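Local coordinates for designed helical repeat protein (Synthetic construct, PDB 5CWG), which has no known natural function, being a computationally designed protein built of repeated helical units to explore folds open to repeat architectures, at residues S2-K5 / E6-R9; A84-A87 / F88-V91. All coordinates share one frame; numbering follows the deposited sequence.

Contact 1: S2-K5 / E6-R9; sequences SSEK and EELR
S3 and E7 meet one turn apart in the opening turns of helix 3-23, the first helix of this designed helical repeat protein. The backbone evidence comes first: each amide from E6 to R9 donates to the carbonyl oxygen four residues earlier, with N-H...O angles of 156° or more. The first of these bonds differs in geometry, because E6 N reaches S2 O at 2.9 Å from 46° out of the carbonyl plane, whereas E7, L8 and R9 approach their acceptors much nearer to it. L8 CB, 3.4 Å from E4 O, belongs to the same helical turn as the L8 N to E4 O bond.

Side-chain polar contacts gather around E7. S3 OG, rotated to lie beside its own carbonyl carbon, makes a weak hydrogen bond of 3.3 Å to E7 OE2. The other carboxylate oxygen faces E4: E4 OE1 and E7 OE1 are 4.1 Å apart, like charges whose carboxylate planes are turned 69° against each other. A water donates to E4 OE2 at 3.0 Å; its link to E7 OE1 is unusually short and therefore doubtful. E4 OE2 also forms a salt bridge with R11, so the negative charge of E4 is probably partly offset by R11, about two turns further along the helix.

Apolar packing rests on L8, the buried residue of the eight. Its side chain touches F38 of helix 27-47 as well as L56 and I60 of helix 53-73, joining this helix end to both neighbours. K5 also reaches L56. At the chain start, E6 OE1 lies 2.9 Å from S2 O, two acceptors with no hydrogen bond between them.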
ATOM      1  N   SER A   2      -5.991  13.726 -15.578  1.00 41.02           N
ATOM      2  CA  SER A   2      -6.560  13.354 -16.870  1.00 44.00           C
ATOM      3  C   SER A   2      -5.502  13.431 -17.977  1.00 42.35           C
ATOM      4  O   SER A   2      -5.053  12.422 -18.500  1.00 40.95           O
ATOM      5  CB  SER A   2      -7.751  14.263 -17.205  1.00 46.46           C
ATOM      6  OG  SER A   2      -8.381  13.861 -18.413  1.00 49.17           O
ATOM      7  N   SER A   3      -5.127  14.634 -18.368  1.00 39.97           N
ATOM      8  CA  SER A   3      -3.942  14.781 -19.185  1.00 37.17           C
ATOM      9  C   SER A   3      -2.831  14.407 -18.186  1.00 31.93           C
ATOM     10  O   SER A   3      -1.878  13.706 -18.528  1.00 30.24           O
ATOM     11  CB  SER A   3      -3.842  16.186 -19.775  1.00 42.28           C
ATOM     12  OG  SER A   3      -2.800  16.286 -20.749  1.00 43.85           O
ATOM     13  N   GLU A   4      -3.000  14.788 -16.920  1.00 29.07           N
ATOM     14  CA  GLU A   4      -2.043  14.366 -15.884  1.00 29.57           C
ATOM     15  C   GLU A   4      -2.126  12.857 -15.667  1.00 25.36           C
ATOM     16  O   GLU A   4      -1.108  12.204 -15.490  1.00 23.07           O
ATOM     17  CB  GLU A   4      -2.270  15.103 -14.550  1.00 34.03           C
ATOM     18  CG  GLU A   4      -1.249  14.746 -13.417  1.00 36.08           C
ATOM     19  CD  GLU A   4       0.132  15.436 -13.560  1.00 38.00           C
ATOM     20  OE1 GLU A   4       0.185  16.627 -13.959  1.00 37.54           O
ATOM     21  OE2 GLU A   4       1.171  14.788 -13.259  1.00 39.77           O
ATOM     22  N   LYS A   5      -3.326  12.286 -15.699  1.00 25.80           N
ATOM     23  CA  LYS A   5      -3.462  10.849 -15.479  1.00 25.34           C
ATOM     24  C   LYS A   5      -2.752  10.108 -16.599  1.00 23.37           C
ATOM     25  O   LYS A   5      -2.100   9.098 -16.337  1.00 21.48           O
ATOM     26  CB  LYS A   5      -4.933  10.412 -15.369  1.00 27.70           C
ATOM     27  CG  LYS A   5      -5.549  10.597 -13.973  1.00 31.25           C
ATOM     28  CD  LYS A   5      -7.012  10.137 -13.914  1.00 33.55           C
ATOM     29  CE  LYS A   5      -7.977  11.294 -14.083  1.00 38.07           C
ATOM     30  NZ  LYS A   5      -9.378  10.822 -14.213  1.00 41.70           N
ATOM     31  N   GLU A   6      -2.883  10.594 -17.835  1.00 23.28           N
ATOM     32  CA  GLU A   6      -2.224   9.958 -18.974  1.00 23.85           C
ATOM     33  C   GLU A   6      -0.712  10.019 -18.817  1.00 21.46           C
ATOM     34  O   GLU A   6      -0.016   9.040 -19.056  1.00 21.27           O
ATOM     35  CB  GLU A   6      -2.632  10.621 -20.292  1.00 28.20           C
ATOM     36  CG  GLU A   6      -4.063  10.377 -20.720  1.00 34.38           C
ATOM     37  CD  GLU A   6      -4.517  11.384 -21.764  1.00 40.51           C
ATOM     38  OE1 GLU A   6      -5.283  12.313 -21.417  1.00 41.74           O
ATOM     39  OE2 GLU A   6      -4.097  11.256 -22.932  1.00 43.85           O
ATOM     40  N   GLU A   7      -0.190  11.163 -18.395  1.00 20.80           N
ATOM     41  CA  GLU A   7       1.241  11.341 -18.236  1.00 18.80           C
ATOM     42  C   GLU A   7       1.745  10.457 -17.101  1.00 17.52           C
ATOM     43  O   GLU A   7       2.815   9.853 -17.208  1.00 16.78           O
ATOM     44  CB  GLU A   7       1.540  12.812 -17.978  1.00 20.54           C
ATOM     45  CG  GLU A   7       1.195  13.669 -19.190  1.00 23.17           C
ATOM     46  CD  GLU A   7       0.904  15.114 -18.851  1.00 24.83           C
ATOM     47  OE1 GLU A   7       1.285  15.571 -17.756  1.00 25.55           O
ATOM     48  OE2 GLU A   7       0.276  15.802 -19.683  1.00 25.62           O
ATOM     49  N   LEU A   8       0.967  10.342 -16.032  1.00 16.73           N
ATOM     50  CA  LEU A   8       1.346   9.501 -14.914  1.00 16.74           C
ATOM     51  C   LEU A   8       1.392   8.034 -15.330  1.00 15.88           C
ATOM     52  O   LEU A   8       2.309   7.292 -14.965  1.00 15.37           O
ATOM     53  CB  LEU A   8       0.368   9.699 -13.774  1.00 18.04           C
ATOM     54  CG  LEU A   8       0.630   8.918 -12.503  1.00 18.76           C
ATOM     55  CD1 LEU A   8       1.994   9.270 -11.931  1.00 21.15           C
ATOM     56  CD2 LEU A   8      -0.441   9.149 -11.475  1.00 18.40           C
ATOM     57  N   ARG A   9       0.391   7.581 -16.075  1.00 15.04           N
ATOM     58  CA  ARG A   9       0.384   6.213 -16.556  1.00 14.83           C
ATOM     59  C   ARG A   9       1.625   5.964 -17.407  1.00 14.25           C
ATOM     60  O   ARG A   9       2.265   4.914 -17.289  1.00 15.04           O
ATOM     61  CB  ARG A   9      -0.877   5.915 -17.355  1.00 15.82           C
ATOM     62  CG  ARG A   9      -0.863   4.494 -17.859  1.00 18.32           C
ATOM     63  CD  ARG A   9      -2.092   4.105 -18.552  1.00 23.62           C
ATOM     64  NE  ARG A   9      -2.221   4.882 -19.762  1.00 26.70           N
ATOM     65  CZ  ARG A   9      -3.186   4.691 -20.648  1.00 31.07           C
ATOM     66  NH1 ARG A   9      -4.091   3.736 -20.443  1.00 34.36           N
ATOM     67  NH2 ARG A   9      -3.248   5.453 -21.734  1.00 34.27           N
TER
HETATM   68  O   HOH W   1       2.794  15.252 -15.736  1.00 30.75           O

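Contact 2: A84-A87 / F88-V91; sequences AAEA and FKRV
Helix 77-98, an interior helix of the repeat array, holds this contact in its middle, where A87 and R90 meet across a single turn. Four consecutive i to i+4 backbone bonds, from F88 N to A84 O through V91 N to A87 O, measure 3.0 to 3.1 Å between donor N and acceptor O. Their N-H...O angles of 157° to 164° are evidence of a regular alpha-helix.

The main side-chain contact is made by R90, which folds back along the preceding turn. Its CG is anti to the carbonyl carbon (chi1 -66°), and a further bend at chi3 brings the guanidinium over the backbone. A87 CA stands 3.5 Å above one face of that group, displaced toward its rim, and E86 O lies over the same face. The two terminal nitrogens divide the contact: R90 NH2 comes within 3.6 Å of A87 CA, and R90 NH1 lies 3.5 Å from E86 O.

E86 and K89 run side by side and point the same way, touching where E86 OE1 comes to 4.0 Å from K89 CD. The ammonium end of K89 instead forms a salt bridge with E93, one turn further on.

Small and apolar side chains serve the neighbouring helices. A84 and F88 meet helix 53-73, A85 packs on A37 of helix 27-47, and V91 touches A109 and I113 of helix 103-123. The chemistry thus implies a graded surface: alanine, phenylalanine and valine are the buried residues, while the longer chains of R90, E86 and K89 also reach neighbouring helices, R90 at A131 and A135, E86 and K89 at L40.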
ATOM      1  N   ALA A  84       1.459  -4.808  -5.913  1.00 11.22           N
ATOM      2  CA  ALA A  84       1.430  -3.465  -5.336  1.00 11.59           C
ATOM      3  C   ALA A  84       0.104  -2.757  -5.635  1.00 11.09           C
ATOM      4  O   ALA A  84      -0.467  -2.097  -4.773  1.00 11.33           O
ATOM      5  CB  ALA A  84       2.613  -2.659  -5.828  1.00 11.88           C
ATOM      6  N   ALA A  85      -0.349  -2.871  -6.876  1.00 10.41           N
ATOM      7  CA  ALA A  85      -1.617  -2.245  -7.286  1.00 10.12           C
ATOM      8  C   ALA A  85      -2.790  -2.825  -6.506  1.00 10.17           C
ATOM      9  O   ALA A  85      -3.648  -2.084  -6.060  1.00 10.65           O
ATOM     10  CB  ALA A  85      -1.801  -2.410  -8.774  1.00 11.79           C
ATOM     11  N   GLU A  86      -2.803  -4.146  -6.336  1.00  9.97           N
ATOM     12  CA  GLU A  86      -3.858  -4.788  -5.559  1.00 10.31           C
ATOM     13  C   GLU A  86      -3.842  -4.318  -4.109  1.00 10.35           C
ATOM     14  O   GLU A  86      -4.905  -4.149  -3.499  1.00 11.11           O
ATOM     15  CB  GLU A  86      -3.705  -6.313  -5.615  1.00 11.33           C
ATOM     16  CG  GLU A  86      -3.957  -6.927  -6.979  1.00 11.51           C
ATOM     17  CD  GLU A  86      -5.402  -7.133  -7.362  1.00 12.18           C
ATOM     18  OE1 GLU A  86      -6.302  -6.600  -6.683  1.00 13.65           O
ATOM     19  OE2 GLU A  86      -5.640  -7.802  -8.401  1.00 12.42           O
ATOM     20  N   ALA A  87      -2.658  -4.064  -3.555  1.00 10.60           N
ATOM     21  CA  ALA A  87      -2.564  -3.592  -2.190  1.00 11.33           C
ATOM     22  C   ALA A  87      -3.194  -2.193  -2.051  1.00 10.46           C
ATOM     23  O   ALA A  87      -3.936  -1.918  -1.110  1.00 11.52           O
ATOM     24  CB  ALA A  87      -1.129  -3.546  -1.732  1.00 12.70           C
ATOM     25  N   PHE A  88      -2.894  -1.309  -2.999  1.00 10.68           N
ATOM     26  CA  PHE A  88      -3.527  -0.006  -2.994  1.00 10.76           C
ATOM     27  C   PHE A  88      -5.046  -0.143  -3.092  1.00 10.50           C
ATOM     28  O   PHE A  88      -5.791   0.565  -2.434  1.00 10.89           O
ATOM     29  CB  PHE A  88      -2.989   0.887  -4.105  1.00 11.75           C
ATOM     30  CG  PHE A  88      -3.722   2.191  -4.181  1.00 12.25           C
ATOM     31  CD1 PHE A  88      -3.387   3.263  -3.347  1.00 14.77           C
ATOM     32  CD2 PHE A  88      -4.800   2.341  -5.021  1.00 11.48           C
ATOM     33  CE1 PHE A  88      -4.105   4.426  -3.388  1.00 16.21           C
ATOM     34  CE2 PHE A  88      -5.545   3.523  -5.022  1.00 12.43           C
ATOM     35  CZ  PHE A  88      -5.180   4.549  -4.236  1.00 14.31           C
ATOM     36  N   LYS A  89      -5.514  -1.014  -3.981  1.00 10.59           N
ATOM     37  CA  LYS A  89      -6.952  -1.211  -4.144  1.00  9.86           C
ATOM     38  C   LYS A  89      -7.596  -1.575  -2.803  1.00 10.71           C
ATOM     39  O   LYS A  89      -8.671  -1.078  -2.460  1.00 10.99           O
ATOM     40  CB  LYS A  89      -7.229  -2.244  -5.226  1.00 10.89           C
ATOM     41  CG  LYS A  89      -8.679  -2.698  -5.348  1.00 11.44           C
ATOM     42  CD  LYS A  89      -8.877  -3.520  -6.631  1.00 14.16           C
ATOM     43  CE  LYS A  89     -10.266  -4.031  -6.897  1.00 15.06           C
ATOM     44  NZ  LYS A  89     -10.624  -5.095  -5.991  1.00 17.19           N
ATOM     45  N   ARG A  90      -6.971  -2.454  -2.033  1.00 10.70           N
ATOM     46  CA  ARG A  90      -7.483  -2.786  -0.719  1.00 11.59           C
ATOM     47  C   ARG A  90      -7.555  -1.604   0.222  1.00 11.79           C
ATOM     48  O   ARG A  90      -8.497  -1.464   0.986  1.00 12.10           O
ATOM     49  CB  ARG A  90      -6.693  -3.946  -0.111  1.00 15.30           C
ATOM     50  CG  ARG A  90      -6.886  -5.273  -0.898  1.00 17.58           C
ATOM     51  CD  ARG A  90      -6.345  -6.509  -0.172  1.00 26.63           C
ATOM     52  NE  ARG A  90      -4.906  -6.458   0.060  1.00 29.86           N
ATOM     53  CZ  ARG A  90      -3.984  -6.831  -0.823  1.00 30.82           C
ATOM     54  NH1 ARG A  90      -4.342  -7.280  -2.015  1.00 30.82           N
ATOM     55  NH2 ARG A  90      -2.697  -6.738  -0.526  1.00 32.54           N
ATOM     56  N   VAL A  91      -6.547  -0.743   0.176  1.00 11.38           N
ATOM     57  CA  VAL A  91      -6.562   0.472   0.983  1.00 11.94           C
ATOM     58  C   VAL A  91      -7.732   1.370   0.579  1.00 10.73           C
ATOM     59  O   VAL A  91      -8.464   1.881   1.449  1.00 11.63           O
ATOM     60  CB  VAL A  91      -5.217   1.213   0.887  1.00 14.36           C
ATOM     61  CG1 VAL A  91      -5.297   2.587   1.491  1.00 15.09           C
ATOM     62  CG2 VAL A  91      -4.132   0.444   1.649  1.00 18.58           C
TER

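Contact 1 (2-9) comes first along the chain, at the start of helix 3-23, and contact 2 (84-91) follows three helices later, midway along helix 77-98. Their centres are 19 Å apart and their nearest atoms about 10 Å, so they do not touch. Helices 27-47 and 53-73 link them indirectly, since side chains of both contacts pack on each. The difference in burial matches their positions: contact 1 lies 21 Å from the centre of the chain and is mostly at the surface, whereas contact 2 lies 6 Å from it, with helices before and after it in sequence packed around it. Together they sample the terminus and interior of one all-helical array.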